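Local coordinates for protein SAM-dependent methyltransferase (Thiobacillus denitrificans, PDB 5EPE) that binds S-adenosyl-L-homocysteine, the spent form of the methyl donor, and probably transfers methyl groups from S-adenosylmethionine to a substrate not yet identified, at residues A26-A31 / C52-D57; A172-L177 / G241-M246. All coordinates share one frame; numbering follows the deposited sequence.

Contact 1 of 2, residues A26-A31 / C52-D57; sequences ATLGAA and CTWARD
W54 reaches from helix 49-58 to helix 22-31 and lays its indole against the backbone at G29, where the two segments come closest, with 6.3 Å between the CA atoms of G29 and W54. The aromatic contact is a CH-pi interaction: G29 CA sits over one face of the five-membered ring, 3.7 Å from its centroid and 27° off the normal. A CB on G29 would collide with W54 NE1, and its absence lets the ring lie this near. The apolar contact comes at the indole's edge, where L28 CD2 lies in the ring plane, 3.6 Å from W54 CZ2; with chi1 at 176°, L28 CG swings away from its backbone N and lies 3.7 Å from the same CZ2. The polar end of the indole is settled across the same interface: NE1 donates to the carbonyl O of L25 on helix 22-31. A leucine in place of W54 would probably lose this inter-helix hydrogen bond and open a gap over G29 CA. On the surface side of helix 49-58, R56 holds D57 side-on in a salt bridge, NE to OD1 at 2.9 Å. Such helix-to-helix packing on one side of the central sheet belongs to the Rossmann-like fold of class I methyltransferases.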
loop_
_atom_site.group_PDB
_atom_site.type_symbol
_atom_site.label_atom_id
_atom_site.label_comp_id
_atom_site.label_asym_id
_atom_site.label_seq_id
_atom_site.Cartn_x
_atom_site.Cartn_y
_atom_site.Cartn_z
ATOM N N ALA A 26 -12.169 -36.292 18.334
ATOM C CA ALA A 26 -11.877 -36.783 19.670
ATOM C C ALA A 26 -11.555 -35.601 20.608
ATOM O O ALA A 26 -11.916 -35.601 21.760
ATOM C CB ALA A 26 -10.727 -37.778 19.651
ATOM N N THR A 27 -10.845 -34.601 20.113
ATOM C CA THR A 27 -10.559 -33.419 20.919
ATOM C C THR A 27 -11.854 -32.771 21.380
ATOM O O THR A 27 -11.975 -32.322 22.544
ATOM C CB THR A 27 -9.687 -32.450 20.093
ATOM O OG1 THR A 27 -8.440 -33.126 19.900
ATOM C CG2 THR A 27 -9.489 -31.116 20.777
ATOM N N LEU A 28 -12.816 -32.703 20.454
ATOM C CA LEU A 28 -14.084 -32.094 20.747
ATOM C C LEU A 28 -14.810 -32.897 21.848
ATOM O O LEU A 28 -15.347 -32.287 22.768
ATOM C CB LEU A 28 -14.961 -31.959 19.507
ATOM C CG LEU A 28 -16.380 -31.408 19.718
ATOM C CD1 LEU A 28 -16.408 -29.990 20.261
ATOM C CD2 LEU A 28 -17.122 -31.503 18.406
ATOM N N GLY A 29 -14.862 -34.217 21.707
ATOM C CA GLY A 29 -15.483 -35.074 22.755
ATOM C C GLY A 29 -14.930 -34.816 24.141
ATOM O O GLY A 29 -15.664 -34.661 25.106
ATOM N N ALA A 30 -13.607 -34.722 24.241
ATOM C CA ALA A 30 -12.946 -34.464 25.536
ATOM C C ALA A 30 -13.136 -33.038 26.002
ATOM O O ALA A 30 -13.295 -32.796 27.193
ATOM C CB ALA A 30 -11.455 -34.770 25.444
ATOM N N ALA A 31 -13.167 -32.096 25.079
ATOM C CA ALA A 31 -13.390 -30.716 25.442
ATOM C C ALA A 31 -14.749 -30.509 26.082
ATOM O O ALA A 31 -14.913 -29.617 26.929
ATOM C CB ALA A 31 -13.243 -29.827 24.229
ATOM N N CYS A 52 -20.791 -42.538 17.314
ATOM C CA CYS A 52 -20.158 -43.831 17.529
ATOM C C CYS A 52 -18.856 -43.700 18.345
ATOM O O CYS A 52 -18.637 -44.490 19.271
ATOM C CB CYS A 52 -19.874 -44.560 16.229
ATOM S SG CYS A 52 -21.412 -45.066 15.425
ATOM N N THR A 53 -18.005 -42.750 17.992
ATOM C CA THR A 53 -16.707 -42.615 18.659
ATOM C C THR A 53 -16.825 -42.097 20.082
ATOM O O THR A 53 -16.096 -42.563 20.957
ATOM C CB THR A 53 -15.721 -41.754 17.870
ATOM O OG1 THR A 53 -16.278 -40.451 17.600
ATOM C CG2 THR A 53 -15.335 -42.437 16.557
ATOM N N TRP A 54 -17.761 -41.156 20.321
ATOM C CA TRP A 54 -18.038 -40.683 21.689
ATOM C C TRP A 54 -18.706 -41.757 22.550
ATOM O O TRP A 54 -18.453 -41.836 23.745
ATOM C CB TRP A 54 -18.864 -39.394 21.664
ATOM C CG TRP A 54 -18.097 -38.200 21.053
ATOM C CD1 TRP A 54 -16.819 -38.186 20.543
ATOM C CD2 TRP A 54 -18.618 -36.907 20.832
ATOM N NE1 TRP A 54 -16.510 -36.929 20.029
ATOM C CE2 TRP A 54 -17.604 -36.133 20.191
ATOM C CE3 TRP A 54 -19.845 -36.306 21.104
ATOM C CZ2 TRP A 54 -17.796 -34.783 19.855
ATOM C CZ3 TRP A 54 -20.023 -34.967 20.770
ATOM C CH2 TRP A 54 -19.003 -34.229 20.170
ATOM N N ALA A 55 -19.528 -42.600 21.954
ATOM C CA ALA A 55 -20.072 -43.736 22.702
ATOM C C ALA A 55 -18.919 -44.655 23.219
ATOM O O ALA A 55 -18.876 -45.015 24.402
ATOM C CB ALA A 55 -21.048 -44.508 21.818
ATOM N N ARG A 56 -18.000 -44.980 22.312
ATOM C CA ARG A 56 -16.844 -45.828 22.567
ATOM C C ARG A 56 -15.929 -45.174 23.587
ATOM O O ARG A 56 -15.443 -45.825 24.489
ATOM C CB ARG A 56 -16.044 -46.003 21.271
ATOM C CG ARG A 56 -14.831 -46.933 21.380
ATOM C CD ARG A 56 -13.998 -46.893 20.111
ATOM N NE ARG A 56 -13.425 -45.546 19.936
ATOM C CZ ARG A 56 -12.972 -45.041 18.789
ATOM N NH1 ARG A 56 -12.989 -45.769 17.681
ATOM N NH2 ARG A 56 -12.510 -43.787 18.738
ATOM N N ASP A 57 -15.655 -43.900 23.411
ATOM C CA ASP A 57 -14.613 -43.270 24.209
ATOM C C ASP A 57 -15.116 -42.643 25.522
ATOM O O ASP A 57 -14.343 -42.524 26.474
ATOM C CB ASP A 57 -13.880 -42.227 23.350
ATOM C CG ASP A 57 -13.065 -42.862 22.244
ATOM O OD1 ASP A 57 -12.739 -44.071 22.369
ATOM O OD2 ASP A 57 -12.735 -42.195 21.242
#

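Contact 2 of 2, residues A172-L177 / G241-M246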
loop_
_atom_site.group_PDB
_atom_site.type_symbol
_atom_site.label_atom_id
_atom_site.label_comp_id
_atom_site.label_asym_id
_atom_site.label_seq_id
_atom_site.Cartn_x
_atom_site.Cartn_y
_atom_site.Cartn_z
ATOM N N ALA A 172 -19.046 -13.183 18.156
ATOM C CA ALA A 172 -19.981 -12.130 18.580
ATOM C C ALA A 172 -21.412 -12.440 18.194
ATOM O O ALA A 172 -22.327 -12.108 18.959
ATOM C CB ALA A 172 -19.580 -10.773 18.047
ATOM N N SER A 173 -21.637 -13.027 17.010
ATOM C CA SER A 173 -23.004 -13.304 16.605
ATOM C C SER A 173 -23.711 -14.295 17.561
ATOM O O SER A 173 -24.925 -14.116 17.847
ATOM C CB SER A 173 -23.100 -13.828 15.164
ATOM O OG SER A 173 -22.560 -15.117 14.978
ATOM N N PHE A 174 -23.007 -15.307 18.080
ATOM C CA PHE A 174 -23.594 -16.193 19.109
ATOM C C PHE A 174 -23.922 -15.446 20.407
ATOM O O PHE A 174 -25.013 -15.646 20.985
ATOM C CB PHE A 174 -22.663 -17.350 19.421
ATOM C CG PHE A 174 -22.429 -18.289 18.268
ATOM C CD1 PHE A 174 -23.469 -19.007 17.736
ATOM C CD2 PHE A 174 -21.159 -18.476 17.752
ATOM C CE1 PHE A 174 -23.250 -19.925 16.713
ATOM C CE2 PHE A 174 -20.923 -19.426 16.750
ATOM C CZ PHE A 174 -21.973 -20.131 16.224
ATOM N N ARG A 175 -22.993 -14.602 20.853
ATOM C CA ARG A 175 -23.231 -13.748 22.037
ATOM C C ARG A 175 -24.486 -12.900 21.844
ATOM O O ARG A 175 -25.362 -12.856 22.701
ATOM C CB ARG A 175 -22.018 -12.892 22.343
ATOM C CG ARG A 175 -22.282 -11.860 23.452
ATOM C CD ARG A 175 -21.042 -11.023 23.758
ATOM N NE ARG A 175 -20.450 -10.296 22.607
ATOM C CZ ARG A 175 -20.927 -9.168 22.070
ATOM N NH1 ARG A 175 -22.049 -8.648 22.522
ATOM N NH2 ARG A 175 -20.297 -8.564 21.071
ATOM N N LYS A 176 -24.597 -12.290 20.676
ATOM C CA LYS A 176 -25.767 -11.419 20.342
ATOM C C LYS A 176 -27.071 -12.210 20.243
ATOM O O LYS A 176 -28.159 -11.666 20.483
ATOM C CB LYS A 176 -25.467 -10.644 19.053
ATOM C CG LYS A 176 -24.366 -9.583 19.167
ATOM C CD LYS A 176 -23.877 -9.125 17.784
ATOM C CE LYS A 176 -22.611 -8.262 17.842
ATOM N NZ LYS A 176 -21.981 -7.924 16.496
ATOM N N LEU A 177 -27.006 -13.495 19.928
ATOM C CA LEU A 177 -28.153 -14.364 20.035
ATOM C C LEU A 177 -28.606 -14.685 21.452
ATOM O O LEU A 177 -29.710 -15.147 21.624
ATOM C CB LEU A 177 -27.974 -15.691 19.276
ATOM C CG LEU A 177 -27.968 -15.506 17.756
ATOM C CD1 LEU A 177 -27.604 -16.834 17.093
ATOM C CD2 LEU A 177 -29.326 -14.966 17.244
ATOM N N GLY A 241 -15.698 -24.594 12.114
ATOM C CA GLY A 241 -15.542 -25.164 13.447
ATOM C C GLY A 241 -16.794 -25.570 14.096
ATOM O O GLY A 241 -17.898 -25.327 13.583
ATOM N N VAL A 242 -16.610 -26.258 15.225
ATOM C CA VAL A 242 -17.724 -26.586 16.119
ATOM C C VAL A 242 -17.660 -25.723 17.377
ATOM O O VAL A 242 -16.653 -25.682 18.071
ATOM C CB VAL A 242 -17.798 -28.073 16.463
ATOM C CG1 VAL A 242 -19.025 -28.356 17.282
ATOM C CG2 VAL A 242 -17.807 -28.919 15.218
ATOM N N PHE A 243 -18.769 -25.037 17.619
ATOM C CA PHE A 243 -18.952 -24.092 18.689
ATOM C C PHE A 243 -19.966 -24.642 19.686
ATOM O O PHE A 243 -21.069 -25.060 19.308
ATOM C CB PHE A 243 -19.418 -22.774 18.092
ATOM C CG PHE A 243 -18.471 -22.228 17.070
ATOM C CD1 PHE A 243 -18.581 -22.595 15.754
ATOM C CD2 PHE A 243 -17.457 -21.337 17.442
ATOM C CE1 PHE A 243 -17.678 -22.102 14.809
ATOM C CE2 PHE A 243 -16.617 -20.775 16.490
ATOM C CZ PHE A 243 -16.701 -21.204 15.185
ATOM N N ALA A 244 -19.580 -24.634 20.956
ATOM C CA ALA A 244 -20.406 -25.104 22.049
ATOM C C ALA A 244 -21.023 -23.926 22.746
ATOM O O ALA A 244 -20.329 -22.979 23.119
ATOM C CB ALA A 244 -19.549 -25.930 23.045
ATOM N N LEU A 245 -22.341 -23.976 22.908
ATOM C CA LEU A 245 -23.172 -22.834 23.339
ATOM C C LEU A 245 -23.983 -23.208 24.582
ATOM O O LEU A 245 -24.529 -24.327 24.672
ATOM C CB LEU A 245 -24.143 -22.422 22.250
ATOM C CG LEU A 245 -23.534 -22.232 20.848
ATOM C CD1 LEU A 245 -24.639 -21.838 19.898
ATOM C CD2 LEU A 245 -22.484 -21.133 20.870
HETATM N N MSE A 246 -24.083 -22.266 25.515
HETATM C CA MSE A 246 -25.061 -22.356 26.601
HETATM C C MSE A 246 -25.792 -21.045 26.751
HETATM O O MSE A 246 -25.164 -19.976 26.864
HETATM C CB MSE A 246 -24.368 -22.691 27.917
HETATM C CG MSE A 246 -23.652 -24.013 27.894
HETATM SE SE MSE A 246 -22.661 -24.431 29.579
HETATM C CE MSE A 246 -24.242 -24.295 30.720
#
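Helix segment 172-177 packs against strand segment 241-246 with 7.9 Å between the CA atoms of F174 and L245, the nearest backbone approach. F174 carries the helix side, its CB directed at the strand; F243 and L245, two apart on the strand, both direct theirs back at the helix. L245 CD2 sits over one face of the F174 ring, 4.1 Å from the centroid and 22° off the normal, a CH-pi contact, while L245 CD1 comes within 3.7 Å of F174 CD1 at the rim. This is helix-on-sheet packing in the Rossmann-like methyltransferase fold, strand 238-247 being the antiparallel one that runs between 134-143 and 179-186. At its far corner F174 turns to the second aromatic: CE2 stands over one face of the F243 ring, 3.7 Å from F243 CG and offset toward the rim. The two rings meet obliquely, planes at 41° and centroids 5.4 Å apart. With CG anti to the carbonyl carbon (chi1 -57°), F243 turns that face to F174 CE2; F243 and F170, of helix 167-177, also meet edge-to-face. V119 and I123 of helix 119-127 close in on F174, and I123 touches L245 as well.

How the contacts relate
Both contacts are buried and apolar where they touch, and each turns on one aromatic side chain, but they join different elements. Contact 1 sets helix against helix, its indole lying over backbone and keeping a polar N-H that needs an acceptor; contact 2 sets helix against strand and has only hydrocarbon groups meeting. They lie on the two faces of strand 238-247: F243 and L245 point to helix 167-177, whereas V242 CG1 on the other face lies 3.8 Å from L28 CD2 of contact 1, so the strand stands between them. Charged residues lie at the margins: the charged pair of contact 1 stays within one helix, while R175 beside contact 2 makes salt bridges to D163 and E228 of two neighbouring subunits.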